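Local structure of flavin-dependent thymidylate synthase (Thermus thermophilus, 6J61) at the interface of chains A and B and the interface of chains A and C. The protein catalyses the reductive methylation of dUMP to dTMP, using FAD as cofactor, methylenetetrahydrofolate as methyl donor and NADPH as reductant, and works as a homotetramer. Sequence-based numbering; all coordinates share one arbitrary frame. Chains: chain A/B/C, Flavin-dependent thymidylate synthase.

Contact 1: the interface of chains A and B. Residues chain A 21, 26, 63, 65; chain B 19-20, 65, 67, 171.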
loop_
_atom_site.group_PDB
_atom_site.type_symbol
_atom_site.label_atom_id
_atom_site.label_comp_id
_atom_site.label_asym_id
_atom_site.label_seq_id
_atom_site.Cartn_x
_atom_site.Cartn_y
_atom_site.Cartn_z
ATOM N N MET A 21 -1.882 16.476 -11.385
ATOM C CA MET A 21 -1.722 15.693 -12.604
ATOM C C MET A 21 -3.078 15.187 -13.089
ATOM O O MET A 21 -3.657 14.265 -12.511
ATOM C CB MET A 21 -0.787 14.494 -12.386
ATOM C CG MET A 21 -0.614 13.663 -13.649
ATOM S SD MET A 21 0.436 12.215 -13.507
ATOM C CE MET A 21 -0.655 11.153 -12.702
ATOM N N ALA A 26 -8.778 13.176 -17.484
ATOM C CA ALA A 26 -7.832 12.101 -17.216
ATOM C C ALA A 26 -8.532 10.816 -16.746
ATOM O O ALA A 26 -8.129 9.705 -17.098
ATOM C CB ALA A 26 -6.819 12.569 -16.185
ATOM N N MET A 63 -5.822 7.905 -11.547
ATOM C CA MET A 63 -4.974 8.504 -12.566
ATOM C C MET A 63 -4.863 10.008 -12.411
ATOM O O MET A 63 -4.190 10.667 -13.202
ATOM C CB MET A 63 -5.466 8.165 -13.974
ATOM C CG MET A 63 -5.343 6.690 -14.349
ATOM S SD MET A 63 -3.752 5.994 -13.883
ATOM C CE MET A 63 -3.950 4.256 -14.260
ATOM N N VAL A 65 -3.823 13.057 -9.668
ATOM C CA VAL A 65 -3.092 13.240 -8.411
ATOM C C VAL A 65 -2.966 14.695 -7.968
ATOM O O VAL A 65 -2.801 15.592 -8.782
ATOM C CB VAL A 65 -1.663 12.620 -8.505
ATOM C CG1 VAL A 65 -0.911 12.787 -7.185
ATOM C CG2 VAL A 65 -1.760 11.151 -8.859
ATOM N N ASP B 19 1.355 11.307 -19.098
ATOM C CA ASP B 19 1.465 12.516 -18.293
ATOM C C ASP B 19 2.550 12.388 -17.247
ATOM O O ASP B 19 3.030 11.288 -16.965
ATOM C CB ASP B 19 0.131 12.832 -17.601
ATOM C CG ASP B 19 0.020 14.297 -17.199
ATOM O OD1 ASP B 19 1.036 15.014 -17.339
ATOM O OD2 ASP B 19 -1.071 14.736 -16.745
ATOM N N GLN B 20 2.921 13.519 -16.659
ATOM C CA GLN B 20 3.973 13.547 -15.659
ATOM C C GLN B 20 3.747 14.690 -14.692
ATOM O O GLN B 20 3.288 15.754 -15.077
ATOM C CB GLN B 20 5.325 13.712 -16.357
ATOM C CG GLN B 20 6.549 13.805 -15.459
ATOM C CD GLN B 20 7.792 14.169 -16.262
ATOM O OE1 GLN B 20 7.877 13.855 -17.451
ATOM N NE2 GLN B 20 8.760 14.820 -15.617
ATOM N N VAL B 65 5.641 11.928 -10.311
ATOM C CA VAL B 65 4.857 10.825 -10.870
ATOM C C VAL B 65 4.727 10.749 -12.398
ATOM O O VAL B 65 4.505 11.751 -13.069
ATOM C CB VAL B 65 3.410 10.845 -10.277
ATOM C CG1 VAL B 65 2.554 9.766 -10.922
ATOM C CG2 VAL B 65 3.458 10.655 -8.775
ATOM N N LYS B 67 2.856 8.542 -15.718
ATOM C CA LYS B 67 1.707 7.736 -16.100
ATOM C C LYS B 67 1.943 7.318 -17.565
ATOM O O LYS B 67 2.068 8.162 -18.446
ATOM C CB LYS B 67 0.423 8.569 -15.970
ATOM C CG LYS B 67 -0.864 7.755 -15.946
ATOM C CD LYS B 67 -2.093 8.572 -16.388
ATOM C CE LYS B 67 -2.284 9.847 -15.583
ATOM N NZ LYS B 67 -3.467 10.647 -16.044
ATOM N N LYS B 171 0.247 4.135 -13.758
ATOM C CA LYS B 171 0.701 5.311 -13.049
ATOM C C LYS B 171 1.546 4.858 -11.872
ATOM O O LYS B 171 1.179 3.916 -11.178
ATOM C CB LYS B 171 -0.488 6.108 -12.535
ATOM C CG LYS B 171 -0.100 7.452 -11.916
ATOM C CD LYS B 171 -0.968 7.778 -10.702
ATOM C CE LYS B 171 -0.696 6.810 -9.544
ATOM N NZ LYS B 171 -1.528 7.108 -8.340
#
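A:Met21 reaches across to chain B on a straight stem, CG anti to the backbone N (chi1 180°), and turns its end at chi3 (77°) to bring the methyl CE down among three B side chains. B:Lys67 sets out from its strand in much the same way, then bends at chi3 (-55°), which carries its terminal amino group NZ to the backbone carbonyl of A:Met63. The hydrogen bond from B:Lys67 NZ to A:Met63 O measures 2.9 Å, and the donor lies tilted from the carbonyl plane. The aliphatic part of the lysine is used as well: B:Lys67 CE packs 3.6 Å from A:Met21 CE, the two chains passing at a slant. B:Val65 meets the same methionine at about a right angle, its CG1 3.9 Å from A:Met21 CE. Further back along the stem, A:Met21 and B:Asp19 run past each other in opposite directions, methylene against carboxylate. This mixed patch of the two-fold interface sets strands 13-21 and 65-73 and the 3-10 helix 59-63 of chain A against strands 13-21, 65-73 and 165-173 of chain B. B:Lys171 contributes its methylenes, CG to A:Met21, CD to A:Val65 CG2, and CB to the thioether, B:Lys171 CB lying 3.5 Å from A:Met63 SD.

Contact 2: the interface of chains A and B. Residues chain A 31, 33; chain B 69, 89-91, 167-169.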
loop_
_atom_site.group_PDB
_atom_site.type_symbol
_atom_site.label_atom_id
_atom_site.label_comp_id
_atom_site.label_asym_id
_atom_site.label_seq_id
_atom_site.Cartn_x
_atom_site.Cartn_y
_atom_site.Cartn_z
ATOM N N ALA A 31 -9.958 5.472 -18.270
ATOM C CA ALA A 31 -11.048 4.514 -18.309
ATOM C C ALA A 31 -11.156 3.924 -19.706
ATOM O O ALA A 31 -11.433 2.734 -19.871
ATOM C CB ALA A 31 -12.357 5.186 -17.914
ATOM N N VAL A 33 -8.631 3.810 -21.799
ATOM C CA VAL A 33 -7.294 3.354 -22.196
ATOM C C VAL A 33 -7.038 3.840 -23.617
ATOM O O VAL A 33 -6.755 3.061 -24.516
ATOM C CB VAL A 33 -7.199 1.822 -22.167
ATOM C CG1 VAL A 33 -5.738 1.383 -22.237
ATOM C CG2 VAL A 33 -7.859 1.289 -20.916
ATOM N N HIS B 69 1.001 4.664 -21.042
ATOM C CA HIS B 69 -0.040 3.885 -21.704
ATOM C C HIS B 69 0.836 2.791 -22.263
ATOM O O HIS B 69 1.788 3.081 -22.980
ATOM C CB HIS B 69 -0.705 4.648 -22.845
ATOM C CG HIS B 69 -1.569 3.788 -23.718
ATOM N ND1 HIS B 69 -2.370 4.303 -24.714
ATOM C CD2 HIS B 69 -1.741 2.445 -23.756
ATOM C CE1 HIS B 69 -2.997 3.314 -25.327
ATOM N NE2 HIS B 69 -2.632 2.176 -24.764
ATOM N N ASN B 89 -5.150 0.401 -15.078
ATOM C CA ASN B 89 -6.482 0.217 -15.627
ATOM C C ASN B 89 -6.283 -0.423 -16.977
ATOM O O ASN B 89 -5.767 0.197 -17.899
ATOM C CB ASN B 89 -7.217 1.546 -15.787
ATOM C CG ASN B 89 -8.693 1.351 -16.106
ATOM O OD1 ASN B 89 -9.064 0.959 -17.213
ATOM N ND2 ASN B 89 -9.538 1.604 -15.124
ATOM N N GLU B 90 -6.701 -1.671 -17.089
ATOM C CA GLU B 90 -6.526 -2.423 -18.313
ATOM C C GLU B 90 -7.824 -2.650 -19.066
ATOM O O GLU B 90 -8.909 -2.474 -18.527
ATOM C CB GLU B 90 -5.855 -3.766 -17.965
ATOM C CG GLU B 90 -5.784 -4.797 -19.094
ATOM C CD GLU B 90 -4.930 -6.017 -18.741
ATOM O OE1 GLU B 90 -5.143 -6.623 -17.668
ATOM O OE2 GLU B 90 -4.044 -6.375 -19.547
ATOM N N ILE B 91 -7.687 -3.017 -20.334
ATOM C CA ILE B 91 -8.822 -3.330 -21.187
ATOM C C ILE B 91 -9.418 -4.624 -20.625
ATOM O O ILE B 91 -8.738 -5.649 -20.571
ATOM C CB ILE B 91 -8.358 -3.607 -22.639
ATOM C CG1 ILE B 91 -7.847 -2.323 -23.294
ATOM C CG2 ILE B 91 -9.502 -4.218 -23.442
ATOM C CD1 ILE B 91 -8.929 -1.289 -23.554
ATOM N N GLU B 167 -3.748 -4.174 -23.272
ATOM C CA GLU B 167 -3.392 -2.766 -23.145
ATOM C C GLU B 167 -3.800 -2.202 -21.786
ATOM O O GLU B 167 -4.842 -2.568 -21.248
ATOM C CB GLU B 167 -4.108 -1.993 -24.254
ATOM C CG GLU B 167 -3.343 -0.840 -24.867
ATOM C CD GLU B 167 -4.026 -0.327 -26.121
ATOM O OE1 GLU B 167 -4.241 -1.136 -27.056
ATOM O OE2 GLU B 167 -4.353 0.879 -26.165
ATOM N N PHE B 168 -3.005 -1.283 -21.247
ATOM C CA PHE B 168 -3.319 -0.715 -19.946
ATOM C C PHE B 168 -2.608 0.582 -19.660
ATOM O O PHE B 168 -1.610 0.894 -20.295
ATOM C CB PHE B 168 -2.958 -1.717 -18.851
ATOM C CG PHE B 168 -1.489 -2.067 -18.790
ATOM C CD1 PHE B 168 -0.581 -1.235 -18.138
ATOM C CD2 PHE B 168 -1.019 -3.260 -19.335
ATOM C CE1 PHE B 168 0.769 -1.591 -18.020
ATOM C CE2 PHE B 168 0.333 -3.627 -19.223
ATOM C CZ PHE B 168 1.224 -2.795 -18.564
ATOM N N TYR B 169 -3.142 1.335 -18.700
ATOM C CA TYR B 169 -2.537 2.577 -18.242
ATOM C C TYR B 169 -1.809 2.190 -16.946
ATOM O O TYR B 169 -2.281 1.342 -16.192
ATOM C CB TYR B 169 -3.602 3.629 -17.957
ATOM C CG TYR B 169 -3.855 4.581 -19.101
ATOM C CD1 TYR B 169 -3.918 4.125 -20.417
ATOM C CD2 TYR B 169 -4.056 5.936 -18.865
ATOM C CE1 TYR B 169 -4.176 4.998 -21.468
ATOM C CE2 TYR B 169 -4.319 6.818 -19.902
ATOM C CZ TYR B 169 -4.378 6.346 -21.202
ATOM O OH TYR B 169 -4.654 7.220 -22.232
#
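A:Val33 is inserted between B:Tyr169 and B:Ile91, with backbone from several segments of chain B around it. A:Val33 CA lies to one face of the B:Tyr169 ring, just beyond its rim, 3.6 Å from CE1, and the methyl CG1 reaches down beside CD1. That methyl also rests on the backbone of B:Phe168, whose CA is 3.9 Å from A:Val33 CG1. The second branch, CG2, points to the other wall, between the carbonyl oxygen of B:Asn89 and the delta-methyl of B:Ile91. B:Ile91 CD1 touches the branch point too, at 3.8 Å from A:Val33 CB, the two side chains crossing at a slant. With CG1 anti to the backbone N (chi1 -166°), A:Val33 spreads its two methyls between these walls. Near its carbonyl oxygen stand B:His69 and B:Glu167, which are tied to each other: B:His69 NE2 donates to the carboxylate oxygen B:Glu167 OE2 at 2.6 Å. The acceptor lies nearly in the imidazole plane, and the bond comes to the anti side of the carboxylate, somewhat out of its plane, which should limit rotation of both groups. Packing of A:Val33 probably helps to hold the nearby segment predicted to bind flavin and dUMP. A:Val33 follows helix 24-32 directly; strands 65-73, 87-90 and 165-173 of chain B and the loop residue B:Ile91 form its pocket, one wall being the end of the ThyX motif.

Contact 3: the interface of chains A and C. Residues chain A 226-229; chain C 217-218, 222, 255, 262.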
loop_
_atom_site.group_PDB
_atom_site.type_symbol
_atom_site.label_atom_id
_atom_site.label_comp_id
_atom_site.label_asym_id
_atom_site.label_seq_id
_atom_site.Cartn_x
_atom_site.Cartn_y
_atom_site.Cartn_z
ATOM N N SER A 226 -27.481 -0.609 6.372
ATOM C CA SER A 226 -27.223 -1.982 6.772
ATOM C C SER A 226 -28.319 -2.882 6.220
ATOM O O SER A 226 -29.337 -2.399 5.736
ATOM C CB SER A 226 -27.228 -2.078 8.291
ATOM O OG SER A 226 -28.517 -1.741 8.778
ATOM N N ARG A 227 -28.102 -4.191 6.318
ATOM C CA ARG A 227 -29.051 -5.180 5.840
ATOM C C ARG A 227 -30.455 -5.025 6.425
ATOM O O ARG A 227 -31.445 -5.101 5.688
ATOM C CB ARG A 227 -28.542 -6.592 6.129
ATOM C CG ARG A 227 -29.563 -7.683 5.806
ATOM C CD ARG A 227 -28.981 -9.069 6.027
ATOM N NE ARG A 227 -28.270 -9.148 7.300
ATOM C CZ ARG A 227 -27.603 -10.219 7.720
ATOM N NH1 ARG A 227 -27.554 -11.315 6.972
ATOM N NH2 ARG A 227 -26.966 -10.179 8.886
ATOM N N THR A 228 -30.555 -4.804 7.733
ATOM C CA THR A 228 -31.876 -4.668 8.328
ATOM C C THR A 228 -32.543 -3.378 7.868
ATOM O O THR A 228 -33.767 -3.297 7.798
ATOM C CB THR A 228 -31.833 -4.714 9.877
ATOM O OG1 THR A 228 -31.231 -3.519 10.384
ATOM C CG2 THR A 228 -31.033 -5.920 10.348
ATOM N N GLU A 229 -31.745 -2.368 7.547
ATOM C CA GLU A 229 -32.318 -1.124 7.075
ATOM C C GLU A 229 -32.951 -1.361 5.706
ATOM O O GLU A 229 -34.085 -0.950 5.464
ATOM C CB GLU A 229 -31.251 -0.029 7.005
ATOM C CG GLU A 229 -31.173 0.812 8.271
ATOM C CD GLU A 229 -30.070 1.855 8.231
ATOM O OE1 GLU A 229 -28.880 1.478 8.310
ATOM O OE2 GLU A 229 -30.393 3.057 8.117
ATOM N N GLU C 217 -23.976 -7.857 7.887
ATOM C CA GLU C 217 -24.980 -6.877 8.243
ATOM C C GLU C 217 -24.712 -5.456 7.753
ATOM O O GLU C 217 -25.607 -4.784 7.234
ATOM C CB GLU C 217 -25.138 -6.860 9.759
ATOM C CG GLU C 217 -26.050 -5.773 10.300
ATOM C CD GLU C 217 -27.479 -5.899 9.812
ATOM O OE1 GLU C 217 -27.912 -7.033 9.517
ATOM O OE2 GLU C 217 -28.168 -4.860 9.742
ATOM N N HIS C 218 -23.478 -4.997 7.906
ATOM C CA HIS C 218 -23.143 -3.636 7.529
ATOM C C HIS C 218 -22.411 -3.410 6.211
ATOM O O HIS C 218 -21.914 -2.309 5.961
ATOM C CB HIS C 218 -22.362 -3.004 8.672
ATOM C CG HIS C 218 -23.123 -2.961 9.959
ATOM N ND1 HIS C 218 -24.103 -2.023 10.212
ATOM C CD2 HIS C 218 -23.072 -3.759 11.052
ATOM C CE1 HIS C 218 -24.618 -2.244 11.407
ATOM N NE2 HIS C 218 -24.012 -3.292 11.937
ATOM N N GLY C 222 -25.647 -4.928 2.984
ATOM C CA GLY C 222 -26.095 -3.561 3.146
ATOM C C GLY C 222 -26.049 -2.978 1.746
ATOM O O GLY C 222 -25.976 -3.725 0.764
ATOM N N ARG C 255 -28.041 2.793 16.528
ATOM C CA ARG C 255 -28.294 2.349 15.163
ATOM C C ARG C 255 -29.603 2.931 14.644
ATOM O O ARG C 255 -29.649 3.478 13.542
ATOM C CB ARG C 255 -28.325 0.822 15.091
ATOM C CG ARG C 255 -26.978 0.177 15.390
ATOM C CD ARG C 255 -26.965 -1.312 15.076
ATOM N NE ARG C 255 -27.361 -1.588 13.698
ATOM C CZ ARG C 255 -27.350 -2.802 13.157
ATOM N NH1 ARG C 255 -26.955 -3.835 13.887
ATOM N NH2 ARG C 255 -27.744 -2.989 11.901
ATOM N N LYS C 262 -29.954 9.167 8.681
ATOM C CA LYS C 262 -29.482 8.989 7.301
ATOM C C LYS C 262 -30.551 9.403 6.291
ATOM O O LYS C 262 -30.246 9.675 5.130
ATOM C CB LYS C 262 -29.116 7.526 7.014
ATOM C CG LYS C 262 -27.970 6.949 7.814
ATOM C CD LYS C 262 -27.859 5.448 7.555
ATOM C CE LYS C 262 -26.870 4.785 8.498
ATOM N NZ LYS C 262 -26.834 3.311 8.316
#
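The start of helix 227-236 of chain A, with A:Ser226 just before it, meets the C-terminal part of helix 209-220 of chain C, flanked by C:Arg255 of helix 254-261 and by C:Lys262. C:Glu217 grips that helix start with both backbone and side chain. C:Glu217 O accepts from A:Arg227 N at 2.7 Å, in the carbonyl plane, and the carboxylate oxygen C:Glu217 OE2 takes A:Thr228 N on the syn side at 3.1 Å, a capping that the helix dipole would probably strengthen. A bend at chi2 (62°) turns this carboxylate towards the helix. The other oxygen, C:Glu217 OE1, forms a salt bridge with A:Arg227 NE at 3.1 Å, lying in the guanidinium plane. From the face opposite that amide, C:Arg255 NH2 reaches C:Glu217 OE2 at 2.9 Å and so helps to fix the carboxylate. Replacing C:Glu217 by alanine would probably leave A:Arg227 and C:Arg255 without their shared anion and the amide of A:Thr228 uncapped. Alongside, C:Lys262 NZ makes a salt bridge to A:Glu229 OE1, on its syn lone pair, at 2.7 Å; this oxygen also accepts from A:Ser226 N and OG. The site lies among the C-terminal helices of both subunits, where strand 223-225 leads into helix 227-236.

Contacts 1 and 2 are neighbouring patches of one A-B interface, their C-alpha centres about 13 Å apart, and both draw on helix 24-32 of chain A and on strands 65-73 and 165-173 of chain B. Contact 3 belongs to the separate A-C interface, about 37 Å from contact 1 and 36 Å from contact 2, and shares none of these elements. In these patches chain A meets one partner through mixed (contact 1) and largely apolar (contact 2) packing, the other through charged groups. The centres are 18 to 20 Å from the predicted active-site arginine (B:Arg184 or C:Arg184), so they probably support that site through assembly rather than lining it.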